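Local coordinates for Iron(III) ABC transporter, periplasmic iron-compound-binding protein (Vibrio cholerae, PDB 3TEF), which binds catecholate siderophores in the periplasm and probably delivers their iron to an ABC transporter for import, at residues Q119-L124 / S265-T270; I25-L30 / W260-S265; G112-T117 / Q140-F145; V4-R9 / P101-A106. All blocks are in the same frame, centred on the assembly; numbering follows the deposited sequence.

Contact 1 (Q119-L124 / S265-T270)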
loop_
_atom_site.group_PDB
_atom_site.type_symbol
_atom_site.label_atom_id
_atom_site.label_comp_id
_atom_site.label_asym_id
_atom_site.label_seq_id
_atom_site.Cartn_x
_atom_site.Cartn_y
_atom_site.Cartn_z
ATOM N N GLN A 119 1.867 6.016 -11.897
ATOM C CA GLN A 119 1.268 7.323 -12.084
ATOM C C GLN A 119 1.334 8.152 -10.811
ATOM O O GLN A 119 1.508 9.362 -10.887
ATOM C CB GLN A 119 -0.179 7.223 -12.584
ATOM C CG GLN A 119 -0.744 8.558 -13.035
ATOM C CD GLN A 119 0.144 9.238 -14.063
ATOM O OE1 GLN A 119 0.492 8.643 -15.086
ATOM N NE2 GLN A 119 0.541 10.474 -13.786
ATOM N N GLN A 120 1.201 7.514 -9.642
ATOM C CA GLN A 120 1.264 8.274 -8.398
ATOM C C GLN A 120 2.664 8.864 -8.234
ATOM O O GLN A 120 2.810 10.026 -7.819
ATOM C CB GLN A 120 0.915 7.422 -7.157
ATOM C CG GLN A 120 -0.385 6.620 -7.245
ATOM C CD GLN A 120 -1.569 7.456 -7.742
ATOM O OE1 GLN A 120 -2.051 7.267 -8.863
ATOM N NE2 GLN A 120 -2.039 8.363 -6.910
ATOM N N TRP A 121 3.695 8.071 -8.531
ATOM C CA TRP A 121 5.054 8.600 -8.439
ATOM C C TRP A 121 5.279 9.680 -9.502
ATOM O O TRP A 121 5.888 10.711 -9.227
ATOM C CB TRP A 121 6.115 7.497 -8.561
ATOM C CG TRP A 121 6.031 6.396 -7.530
ATOM C CD1 TRP A 121 5.171 6.314 -6.460
ATOM C CD2 TRP A 121 6.838 5.217 -7.489
ATOM N NE1 TRP A 121 5.404 5.150 -5.762
ATOM C CE2 TRP A 121 6.420 4.454 -6.379
ATOM C CE3 TRP A 121 7.877 4.725 -8.294
ATOM C CZ2 TRP A 121 7.005 3.229 -6.049
ATOM C CZ3 TRP A 121 8.459 3.503 -7.968
ATOM C CH2 TRP A 121 8.020 2.769 -6.861
ATOM N N ARG A 122 4.767 9.457 -10.708
ATOM C CA ARG A 122 4.883 10.474 -11.752
ATOM C C ARG A 122 4.191 11.771 -11.351
ATOM O O ARG A 122 4.687 12.860 -11.649
ATOM C CB ARG A 122 4.396 9.953 -13.109
ATOM C CG ARG A 122 5.424 9.032 -13.778
ATOM C CD ARG A 122 4.983 8.510 -15.152
ATOM N NE ARG A 122 6.065 7.703 -15.712
ATOM C CZ ARG A 122 5.988 6.400 -15.960
ATOM N NH1 ARG A 122 4.865 5.740 -15.724
ATOM N NH2 ARG A 122 7.044 5.759 -16.450
ATOM N N ASN A 123 3.066 11.659 -10.647
ATOM C CA ASN A 123 2.389 12.843 -10.123
ATOM C C ASN A 123 3.282 13.643 -9.176
ATOM O O ASN A 123 3.360 14.870 -9.275
ATOM C CB ASN A 123 1.079 12.468 -9.422
ATOM C CG ASN A 123 -0.034 12.147 -10.398
ATOM O OD1 ASN A 123 0.082 12.402 -11.594
ATOM N ND2 ASN A 123 -1.126 11.589 -9.888
ATOM N N LEU A 124 3.936 12.950 -8.247
ATOM C CA LEU A 124 4.937 13.578 -7.393
ATOM C C LEU A 124 6.057 14.217 -8.222
ATOM O O LEU A 124 6.474 15.346 -7.954
ATOM C CB LEU A 124 5.532 12.565 -6.405
ATOM C CG LEU A 124 4.554 11.943 -5.413
ATOM C CD1 LEU A 124 5.342 11.123 -4.383
ATOM C CD2 LEU A 124 3.774 13.048 -4.722
ATOM N N SER A 265 1.330 2.205 -2.118
ATOM C CA SER A 265 2.043 2.873 -3.199
ATOM C C SER A 265 3.329 3.589 -2.762
ATOM O O SER A 265 3.894 4.377 -3.515
ATOM C CB SER A 265 1.117 3.812 -3.987
ATOM O OG SER A 265 0.121 3.070 -4.688
ATOM N N GLY A 266 3.819 3.287 -1.560
ATOM C CA GLY A 266 5.078 3.861 -1.137
ATOM C C GLY A 266 6.211 3.377 -2.021
ATOM O O GLY A 266 6.106 2.328 -2.662
ATOM N N VAL A 267 7.297 4.140 -2.058
ATOM C CA VAL A 267 8.513 3.679 -2.739
ATOM C C VAL A 267 9.167 2.504 -1.997
ATOM O O VAL A 267 9.352 1.419 -2.571
ATOM C CB VAL A 267 9.492 4.844 -2.981
ATOM C CG1 VAL A 267 10.857 4.338 -3.474
ATOM C CG2 VAL A 267 8.870 5.859 -3.958
ATOM N N LYS A 268 9.480 2.699 -0.720
ATOM C CA LYS A 268 10.072 1.627 0.078
ATOM C C LYS A 268 9.094 0.465 0.178
ATOM O O LYS A 268 9.491 -0.697 0.153
ATOM C CB LYS A 268 10.431 2.111 1.485
ATOM C CG LYS A 268 11.356 3.315 1.519
ATOM C CD LYS A 268 12.629 3.056 0.769
ATOM C CE LYS A 268 13.632 4.178 0.987
ATOM N NZ LYS A 268 15.015 3.741 0.632
ATOM N N ALA A 269 7.803 0.789 0.266
ATOM C CA ALA A 269 6.783 -0.238 0.359
ATOM C C ALA A 269 6.802 -1.136 -0.863
ATOM O O ALA A 269 6.768 -2.365 -0.748
ATOM C CB ALA A 269 5.393 0.411 0.535
ATOM N N THR A 270 6.886 -0.519 -2.036
ATOM C CA THR A 270 6.847 -1.264 -3.282
ATOM C C THR A 270 8.111 -2.094 -3.428
ATOM O O THR A 270 8.060 -3.229 -3.880
ATOM C CB THR A 270 6.647 -0.335 -4.486
ATOM O OG1 THR A 270 5.400 0.352 -4.338
ATOM C CG2 THR A 270 6.628 -1.146 -5.771
#
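W121 drives its indole into the turn ahead of helix 267-279, and the packing is tight around this one side chain. The pyrrole N-H points almost straight at the backbone oxygen of S265: W121 NE1 to S265 O measures 2.8 Å, with 175° at the hydrogen, and the oxygen lies in the plane of the ring. Over one face of the indole sits the V267 methyl CG2, 4.0 Å from the centroid of the W121 six-membered ring in a CH-pi contact. T270 meets the tryptophan tip to tip, its OG1 3.7 Å from W121 CZ2. G266 is the N-cap residue of helix 267-279, and its O accepts from both T270 N and T270 OG1, the hydroxyl lying 2.7 Å from G266 O; T270 OG1 is also hydrogen-bonded to Y113. Helix 267-279, the last of the chain, is thus seated against helix 113-128, and W114 meets W121 edge to face. Away from the indole the fit is looser. Q120 CG comes no nearer than 4.4 Å to S265 OG, which has its hydrogen-bond partner in T117. On the solvent side, K268 is exposed and its CB points away from 119-124.

Contact 2 (I25-L30 / W260-S265)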
loop_
_atom_site.group_PDB
_atom_site.type_symbol
_atom_site.label_atom_id
_atom_site.label_comp_id
_atom_site.label_asym_id
_atom_site.label_seq_id
_atom_site.Cartn_x
_atom_site.Cartn_y
_atom_site.Cartn_z
ATOM N N ILE A 25 -0.914 13.161 4.875
ATOM C CA ILE A 25 -1.680 12.190 5.646
ATOM C C ILE A 25 -1.593 10.838 4.932
ATOM O O ILE A 25 -1.812 10.759 3.722
ATOM C CB ILE A 25 -3.140 12.625 5.772
ATOM C CG1 ILE A 25 -3.200 13.925 6.588
ATOM C CG2 ILE A 25 -3.944 11.537 6.464
ATOM C CD1 ILE A 25 -4.571 14.580 6.601
ATOM N N GLY A 26 -1.253 9.783 5.669
ATOM C CA GLY A 26 -1.098 8.465 5.066
ATOM C C GLY A 26 0.366 8.038 5.010
ATOM O O GLY A 26 1.239 8.829 4.649
ATOM N N VAL A 27 0.624 6.775 5.327
ATOM C CA VAL A 27 1.994 6.264 5.378
ATOM C C VAL A 27 2.577 6.049 3.993
ATOM O O VAL A 27 3.779 6.207 3.794
ATOM C CB VAL A 27 2.063 4.965 6.194
ATOM C CG1 VAL A 27 3.507 4.435 6.252
ATOM C CG2 VAL A 27 1.508 5.202 7.595
ATOM N N GLY A 28 1.732 5.689 3.023
ATOM C CA GLY A 28 2.229 5.454 1.681
ATOM C C GLY A 28 2.681 6.750 1.030
ATOM O O GLY A 28 3.734 6.797 0.381
ATOM N N ALA A 29 1.865 7.793 1.199
ATOM C CA ALA A 29 2.195 9.131 0.719
ATOM C C ALA A 29 3.484 9.639 1.381
ATOM O O ALA A 29 4.380 10.149 0.710
ATOM C CB ALA A 29 1.042 10.091 0.988
ATOM N N LEU A 30 3.579 9.467 2.695
ATOM C CA LEU A 30 4.781 9.893 3.423
ATOM C C LEU A 30 6.043 9.134 2.954
ATOM O O LEU A 30 7.100 9.736 2.718
ATOM C CB LEU A 30 4.554 9.749 4.933
ATOM C CG LEU A 30 5.682 10.253 5.843
ATOM C CD1 LEU A 30 6.070 11.684 5.519
ATOM C CD2 LEU A 30 5.243 10.144 7.297
ATOM N N TRP A 260 2.396 -3.845 2.258
ATOM C CA TRP A 260 1.261 -4.291 1.431
ATOM C C TRP A 260 -0.080 -3.671 1.804
ATOM O O TRP A 260 -0.963 -3.533 0.953
ATOM C CB TRP A 260 1.122 -5.819 1.487
ATOM C CG TRP A 260 2.239 -6.572 0.810
ATOM C CD1 TRP A 260 3.478 -6.833 1.327
ATOM C CD2 TRP A 260 2.210 -7.189 -0.487
ATOM N NE1 TRP A 260 4.225 -7.549 0.426
ATOM C CE2 TRP A 260 3.468 -7.783 -0.695
ATOM C CE3 TRP A 260 1.247 -7.272 -1.503
ATOM C CZ2 TRP A 260 3.791 -8.467 -1.869
ATOM C CZ3 TRP A 260 1.562 -7.956 -2.659
ATOM C CH2 TRP A 260 2.824 -8.543 -2.835
ATOM N N TYR A 261 -0.230 -3.301 3.070
ATOM C CA TYR A 261 -1.536 -2.930 3.591
ATOM C C TYR A 261 -1.605 -1.462 4.039
ATOM O O TYR A 261 -2.585 -0.770 3.790
ATOM C CB TYR A 261 -1.902 -3.880 4.738
ATOM C CG TYR A 261 -3.261 -3.613 5.346
ATOM C CD1 TYR A 261 -4.425 -3.905 4.647
ATOM C CD2 TYR A 261 -3.372 -3.074 6.619
ATOM C CE1 TYR A 261 -5.679 -3.656 5.208
ATOM C CE2 TYR A 261 -4.620 -2.826 7.192
ATOM C CZ TYR A 261 -5.759 -3.119 6.480
ATOM O OH TYR A 261 -6.987 -2.872 7.051
ATOM N N ILE A 262 -0.547 -0.994 4.694
ATOM C CA ILE A 262 -0.525 0.354 5.260
ATOM C C ILE A 262 0.022 1.412 4.303
ATOM O O ILE A 262 -0.644 2.412 4.020
ATOM C CB ILE A 262 0.299 0.409 6.575
ATOM C CG1 ILE A 262 -0.305 -0.522 7.643
ATOM C CG2 ILE A 262 0.409 1.852 7.083
ATOM C CD1 ILE A 262 -1.671 -0.111 8.131
ATOM N N ALA A 263 1.231 1.190 3.802
ATOM C CA ALA A 263 1.981 2.222 3.096
ATOM C C ALA A 263 1.719 2.110 1.608
ATOM O O ALA A 263 2.632 1.932 0.796
ATOM C CB ALA A 263 3.486 2.082 3.390
ATOM N N ILE A 264 0.447 2.229 1.259
ATOM C CA ILE A 264 0.005 1.983 -0.110
ATOM C C ILE A 264 0.731 2.859 -1.127
ATOM O O ILE A 264 0.746 4.086 -1.022
ATOM C CB ILE A 264 -1.503 2.203 -0.207
ATOM C CG1 ILE A 264 -2.239 1.166 0.653
ATOM C CG2 ILE A 264 -1.955 2.162 -1.662
ATOM C CD1 ILE A 264 -3.700 1.525 0.931
ATOM N N SER A 265 1.330 2.205 -2.118
ATOM C CA SER A 265 2.043 2.873 -3.199
ATOM C C SER A 265 3.329 3.589 -2.762
ATOM O O SER A 265 3.894 4.377 -3.515
ATOM C CB SER A 265 1.117 3.812 -3.987
ATOM O OG SER A 265 0.121 3.070 -4.688
HETATM O O HOH W 1 -1.487 4.761 5.509
#
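V27, in the first turn of helix 27-35, meets I262 and A263 with both of its methyl groups. With CG1 anti to the backbone N (chi1 -180°), that methyl rests 3.7 Å from A263 CB, while V27 CG2 lies 3.6 Å from I262 CG2. The backbone of the same residue crosses by way of water: one molecule accepts from V27 N at 2.9 Å and donates to I262 O. At G28 the main chains come together, G28 CA and A263 CA being 3.5 Å apart, an approach made possible by the lack of a side chain on this face of the helix. G28 CA also lies 3.4 Å from I264 O, in a CA-H...O contact with 150° at the hydrogen. A29 turns its CB away, onto V24 of the central strand 22-25, and L30 N closes the first helical turn onto G26 O. Opposite, helix 257-262 has just ended, and A263 centres an inverse gamma turn, closed by a weak bond from I264 N to I262 O, on the route from the second lobe to helix 267-279. No direct hydrogen bond joins the segments, so their fit depends on close backbone packing, apolar contact and the shared water.

Contact 3 (G112-T117 / Q140-F145)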
loop_
_atom_site.group_PDB
_atom_site.type_symbol
_atom_site.label_atom_id
_atom_site.label_comp_id
_atom_site.label_asym_id
_atom_site.label_seq_id
_atom_site.Cartn_x
_atom_site.Cartn_y
_atom_site.Cartn_z
ATOM N N GLY A 112 -4.773 -1.772 -11.833
ATOM C CA GLY A 112 -3.730 -2.603 -11.258
ATOM C C GLY A 112 -2.759 -1.804 -10.413
ATOM O O GLY A 112 -2.466 -0.643 -10.705
ATOM N N TYR A 113 -2.243 -2.445 -9.370
ATOM C CA TYR A 113 -1.343 -1.773 -8.434
ATOM C C TYR A 113 -0.155 -1.062 -9.100
ATOM O O TYR A 113 0.082 0.125 -8.860
ATOM C CB TYR A 113 -0.819 -2.751 -7.380
ATOM C CG TYR A 113 0.165 -2.090 -6.444
ATOM C CD1 TYR A 113 -0.284 -1.349 -5.348
ATOM C CD2 TYR A 113 1.541 -2.186 -6.662
ATOM C CE1 TYR A 113 0.604 -0.727 -4.495
ATOM C CE2 TYR A 113 2.447 -1.566 -5.809
ATOM C CZ TYR A 113 1.965 -0.838 -4.729
ATOM O OH TYR A 113 2.824 -0.202 -3.883
ATOM N N TRP A 114 0.603 -1.776 -9.924
ATOM C CA TRP A 114 1.841 -1.186 -10.445
ATOM C C TRP A 114 1.614 -0.083 -11.485
ATOM O O TRP A 114 2.247 0.975 -11.423
ATOM C CB TRP A 114 2.830 -2.265 -10.930
ATOM C CG TRP A 114 4.136 -1.728 -11.484
ATOM C CD1 TRP A 114 4.728 -2.088 -12.671
ATOM C CD2 TRP A 114 4.998 -0.741 -10.895
ATOM N NE1 TRP A 114 5.891 -1.386 -12.851
ATOM C CE2 TRP A 114 6.087 -0.552 -11.773
ATOM C CE3 TRP A 114 4.959 0.006 -9.706
ATOM C CZ2 TRP A 114 7.131 0.340 -11.508
ATOM C CZ3 TRP A 114 5.994 0.901 -9.440
ATOM C CH2 TRP A 114 7.065 1.063 -10.343
ATOM N N GLU A 115 0.689 -0.300 -12.417
ATOM C CA GLU A 115 0.382 0.749 -13.387
ATOM C C GLU A 115 -0.099 2.010 -12.675
ATOM O O GLU A 115 0.330 3.111 -13.004
ATOM C CB GLU A 115 -0.651 0.284 -14.420
ATOM C CG GLU A 115 -0.235 -0.944 -15.221
ATOM C CD GLU A 115 0.806 -0.641 -16.283
ATOM O OE1 GLU A 115 1.386 0.468 -16.253
ATOM O OE2 GLU A 115 1.040 -1.514 -17.154
ATOM N N SER A 116 -0.967 1.854 -11.679
ATOM C CA SER A 116 -1.471 3.025 -10.973
ATOM C C SER A 116 -0.426 3.660 -10.061
ATOM O O SER A 116 -0.349 4.880 -9.967
ATOM C CB SER A 116 -2.780 2.728 -10.213
ATOM O OG SER A 116 -2.580 1.783 -9.181
ATOM N N THR A 117 0.403 2.837 -9.424
ATOM C CA THR A 117 1.456 3.345 -8.552
ATOM C C THR A 117 2.484 4.180 -9.336
ATOM O O THR A 117 2.916 5.234 -8.881
ATOM C CB THR A 117 2.128 2.189 -7.788
ATOM O OG1 THR A 117 1.183 1.620 -6.872
ATOM C CG2 THR A 117 3.367 2.681 -7.016
ATOM N N GLN A 140 13.863 1.055 -12.639
ATOM C CA GLN A 140 14.454 0.070 -11.741
ATOM C C GLN A 140 13.408 -0.929 -11.247
ATOM O O GLN A 140 13.583 -2.144 -11.350
ATOM C CB GLN A 140 15.118 0.769 -10.546
ATOM C CG GLN A 140 15.679 -0.186 -9.504
ATOM C CD GLN A 140 16.287 0.522 -8.301
ATOM O OE1 GLN A 140 16.150 1.738 -8.131
ATOM N NE2 GLN A 140 16.964 -0.248 -7.455
ATOM N N VAL A 141 12.312 -0.404 -10.716
ATOM C CA VAL A 141 11.292 -1.239 -10.097
ATOM C C VAL A 141 10.507 -2.040 -11.140
ATOM O O VAL A 141 10.159 -3.202 -10.920
ATOM C CB VAL A 141 10.341 -0.383 -9.235
ATOM C CG1 VAL A 141 9.173 -1.225 -8.740
ATOM C CG2 VAL A 141 11.112 0.236 -8.072
ATOM N N ASP A 142 10.253 -1.419 -12.283
ATOM C CA ASP A 142 9.535 -2.078 -13.366
ATOM C C ASP A 142 10.226 -3.375 -13.783
ATOM O O ASP A 142 9.566 -4.378 -14.069
ATOM C CB ASP A 142 9.391 -1.134 -14.556
ATOM C CG ASP A 142 8.437 -1.666 -15.621
ATOM O OD1 ASP A 142 7.332 -2.147 -15.272
ATOM O OD2 ASP A 142 8.797 -1.605 -16.813
ATOM N N ALA A 143 11.557 -3.364 -13.808
ATOM C CA ALA A 143 12.287 -4.551 -14.240
ATOM C C ALA A 143 12.070 -5.706 -13.274
ATOM O O ALA A 143 11.984 -6.867 -13.685
ATOM C CB ALA A 143 13.777 -4.248 -14.400
ATOM N N GLN A 144 11.976 -5.368 -11.992
ATOM C CA GLN A 144 11.730 -6.336 -10.928
ATOM C C GLN A 144 10.336 -6.961 -11.047
ATOM O O GLN A 144 10.187 -8.184 -10.955
ATOM C CB GLN A 144 11.921 -5.673 -9.558
ATOM C CG GLN A 144 13.368 -5.255 -9.249
ATOM C CD GLN A 144 13.493 -4.371 -8.012
ATOM O OE1 GLN A 144 12.674 -3.479 -7.780
ATOM N NE2 GLN A 144 14.523 -4.625 -7.205
ATOM N N PHE A 145 9.323 -6.122 -11.244
ATOM C CA PHE A 145 7.976 -6.605 -11.517
ATOM C C PHE A 145 7.964 -7.543 -12.713
ATOM O O PHE A 145 7.370 -8.620 -12.663
ATOM C CB PHE A 145 7.018 -5.446 -11.791
ATOM C CG PHE A 145 6.369 -4.881 -10.548
ATOM C CD1 PHE A 145 5.262 -5.501 -9.983
ATOM C CD2 PHE A 145 6.864 -3.732 -9.956
ATOM C CE1 PHE A 145 4.660 -4.980 -8.835
ATOM C CE2 PHE A 145 6.272 -3.206 -8.817
ATOM C CZ PHE A 145 5.171 -3.830 -8.252
#
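The indole of W114 lies flat against F145 in an offset stack, the five-membered ring and the phenyl having centroids 4.0 Å apart and planes at 13°. The same indole face carries the V141 methyl CG1 over its outer part, 3.5 Å from W114 CH2, whereas D142 stands at the pyrrole edge. Seen from F145, W114 CG sits over the centre of the ring, W114 CB makes a CH-pi contact with that face, and V141 CG1 lies at the rim, in plane. The N-H at the indole edge is used as well: W114 NE1 reaches D142 OD1 at 2.9 Å, on the anti side of the carboxylate and 22° out of its plane. The other oxygen, D142 OD2, forms a salt bridge with K146 one turn on. The supporting helices, 113-128 and 131-154, form an antiparallel helical hairpin with segment axes 11.8 Å apart at 171°, a wide spacing bridged by these rings. Helix 131-154 is the long rod that joins the two lobes of this binding-protein fold. Toward the interior, Y113 offers its ring edge to F145, with Y113 CD2 4.3 Å from F145 CZ. F185, outside the two segments, also stacks on F145.

Contact 4 (V4-R9 / P101-A106)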
loop_
_atom_site.group_PDB
_atom_site.type_symbol
_atom_site.label_atom_id
_atom_site.label_comp_id
_atom_site.label_asym_id
_atom_site.label_seq_id
_atom_site.Cartn_x
_atom_site.Cartn_y
_atom_site.Cartn_z
ATOM N N VAL A 4 0.959 23.002 -12.415
ATOM C CA VAL A 4 0.737 21.690 -12.988
ATOM C C VAL A 4 -0.669 21.279 -12.605
ATOM O O VAL A 4 -1.173 21.703 -11.568
ATOM C CB VAL A 4 1.740 20.657 -12.446
ATOM C CG1 VAL A 4 3.115 20.890 -13.046
ATOM C CG2 VAL A 4 1.801 20.723 -10.927
ATOM N N THR A 5 -1.312 20.485 -13.452
ATOM C CA THR A 5 -2.618 19.926 -13.123
ATOM C C THR A 5 -2.462 18.421 -12.958
ATOM O O THR A 5 -2.099 17.707 -13.896
ATOM C CB THR A 5 -3.700 20.267 -14.181
ATOM O OG1 THR A 5 -3.902 21.688 -14.215
ATOM C CG2 THR A 5 -5.029 19.596 -13.835
ATOM N N ILE A 6 -2.719 17.955 -11.741
ATOM C CA ILE A 6 -2.532 16.561 -11.390
ATOM C C ILE A 6 -3.863 15.838 -11.356
ATOM O O ILE A 6 -4.788 16.265 -10.660
ATOM C CB ILE A 6 -1.913 16.439 -9.984
ATOM C CG1 ILE A 6 -0.576 17.183 -9.923
ATOM C CG2 ILE A 6 -1.767 14.975 -9.597
ATOM C CD1 ILE A 6 0.458 16.654 -10.910
ATOM N N GLU A 7 -3.945 14.729 -12.089
ATOM C CA GLU A 7 -5.139 13.893 -12.096
ATOM C C GLU A 7 -4.973 12.732 -11.121
ATOM O O GLU A 7 -4.003 11.968 -11.191
ATOM C CB GLU A 7 -5.415 13.365 -13.508
ATOM C CG GLU A 7 -6.792 12.733 -13.662
ATOM C CD GLU A 7 -7.312 12.805 -15.089
ATOM O OE1 GLU A 7 -6.753 12.113 -15.967
ATOM O OE2 GLU A 7 -8.281 13.560 -15.328
ATOM N N HIS A 8 -5.918 12.602 -10.195
ATOM C CA HIS A 8 -5.825 11.548 -9.203
ATOM C C HIS A 8 -7.205 10.975 -8.916
ATOM O O HIS A 8 -8.196 11.325 -9.592
ATOM C CB HIS A 8 -5.193 12.094 -7.917
ATOM C CG HIS A 8 -5.971 13.218 -7.315
ATOM N ND1 HIS A 8 -5.698 14.541 -7.589
ATOM C CD2 HIS A 8 -7.041 13.209 -6.494
ATOM C CE1 HIS A 8 -6.566 15.303 -6.950
ATOM N NE2 HIS A 8 -7.391 14.525 -6.278
ATOM N N ARG A 9 -7.287 10.085 -7.935
ATOM C CA ARG A 9 -8.545 9.382 -7.686
ATOM C C ARG A 9 -9.705 10.327 -7.414
ATOM O O ARG A 9 -10.844 10.052 -7.801
ATOM C CB ARG A 9 -8.425 8.382 -6.542
ATOM C CG ARG A 9 -9.693 7.567 -6.381
ATOM C CD ARG A 9 -9.711 6.819 -5.075
ATOM N NE ARG A 9 -8.776 5.699 -5.064
ATOM C CZ ARG A 9 -8.720 4.818 -4.075
ATOM N NH1 ARG A 9 -9.554 4.945 -3.044
ATOM N NH2 ARG A 9 -7.856 3.812 -4.119
ATOM N N PRO A 101 -4.558 23.202 -2.157
ATOM C CA PRO A 101 -4.578 22.141 -3.164
ATOM C C PRO A 101 -4.249 20.814 -2.504
ATOM O O PRO A 101 -3.257 20.699 -1.761
ATOM C CB PRO A 101 -3.476 22.565 -4.135
ATOM C CG PRO A 101 -3.468 24.065 -4.014
ATOM C CD PRO A 101 -3.700 24.327 -2.556
ATOM N N THR A 102 -5.085 19.822 -2.780
ATOM C CA THR A 102 -4.971 18.507 -2.163
ATOM C C THR A 102 -4.919 17.441 -3.257
ATOM O O THR A 102 -5.629 17.525 -4.264
ATOM C CB THR A 102 -6.175 18.249 -1.220
ATOM O OG1 THR A 102 -6.182 19.241 -0.182
ATOM C CG2 THR A 102 -6.099 16.867 -0.600
ATOM N N ILE A 103 -4.051 16.457 -3.081
ATOM C CA ILE A 103 -3.945 15.367 -4.038
ATOM C C ILE A 103 -4.067 14.063 -3.297
ATOM O O ILE A 103 -3.511 13.910 -2.196
ATOM C CB ILE A 103 -2.590 15.399 -4.758
ATOM C CG1 ILE A 103 -2.515 16.605 -5.693
ATOM C CG2 ILE A 103 -2.328 14.094 -5.525
ATOM C CD1 ILE A 103 -1.096 16.864 -6.209
ATOM N N VAL A 104 -4.777 13.114 -3.896
ATOM C CA VAL A 104 -4.855 11.770 -3.339
ATOM C C VAL A 104 -3.777 10.884 -3.952
ATOM O O VAL A 104 -3.553 10.896 -5.160
ATOM C CB VAL A 104 -6.243 11.131 -3.521
ATOM C CG1 VAL A 104 -6.212 9.668 -3.078
ATOM C CG2 VAL A 104 -7.278 11.905 -2.738
ATOM N N PHE A 105 -3.088 10.139 -3.093
ATOM C CA PHE A 105 -1.971 9.286 -3.494
ATOM C C PHE A 105 -2.393 7.863 -3.181
ATOM O O PHE A 105 -2.501 7.476 -2.009
ATOM C CB PHE A 105 -0.708 9.694 -2.690
ATOM C CG PHE A 105 0.546 8.931 -3.057
ATOM C CD1 PHE A 105 1.390 9.391 -4.066
ATOM C CD2 PHE A 105 0.906 7.778 -2.357
ATOM C CE1 PHE A 105 2.547 8.707 -4.404
ATOM C CE2 PHE A 105 2.070 7.078 -2.701
ATOM C CZ PHE A 105 2.886 7.551 -3.725
ATOM N N ALA A 106 -2.688 7.082 -4.219
ATOM C CA ALA A 106 -3.315 5.792 -3.981
ATOM C C ALA A 106 -3.223 4.872 -5.183
ATOM O O ALA A 106 -3.119 5.332 -6.324
ATOM C CB ALA A 106 -4.808 6.001 -3.594
HETATM O O HOH W 2 -5.071 8.899 -6.617
#
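In H8, chi1 of 60° sets CG between the backbone N and the carbonyl carbon, the crowded position, and the imidazole lies over the main chain of I103 and V104. One ring face receives V104 N, 3.4 Å above the plane and toward the rim, along with I103 CA, which makes a CH-pi contact 4.1 Å from the ring centroid. At the root of the side chain, H8 CB packs 3.4 Å from V104 O. R9 bends its chain at chi3 (-72°), and its guanidinium presents a face to A106, with R9 NH2 3.8 Å from A106 CB; the same group is held by a salt bridge to E108 and a hydrogen bond to A107 O. Farther back along the strand, I6 and I103 cross at about a right angle, I6 CG1 lying 3.8 Å from I103 CD1.

No direct hydrogen bond links the two backbones. A water does so instead, accepting from R9 N at 2.8 Å and donating to V104 O at 2.9 Å. The strand segments run 7.1 Å apart at 37°, so strand 3-8 packs across strand 102-104 and does not extend its sheet. Strand 3-8 pairs with 11-16 in an N-terminal beta hairpin, laid over the edge strand of the four-stranded parallel sheet of the first lobe. I103 pairs with I83 and I85 of strand 82-85, T13 of the hairpin is hydrogen-bonded to T102 O, and on the helical side I6 rests against N123 and V127 of helix 113-128.

How the contacts relate
All four contacts lie on the first lobe or its border with the second. Contacts 1 and 2 share S265, and contacts 1 and 3 share helix 113-128; in both pairs the centres are about 9 Å apart. Contact 4 is more peripheral, about 17 Å from the centre of the chain and about 19 Å, centre to centre, from contact 3. F105, following strand 102-104, ties contact 4 to contacts 1 and 2 by packing on S265 and A29. Along the chain contact 4 closes before contacts 3 and 1 open, whereas contact 2 spans from residue 25 to 265. The C-terminal segment, returning from the second lobe, thereby packs against helix 113-128 and helix 27-35 of the first.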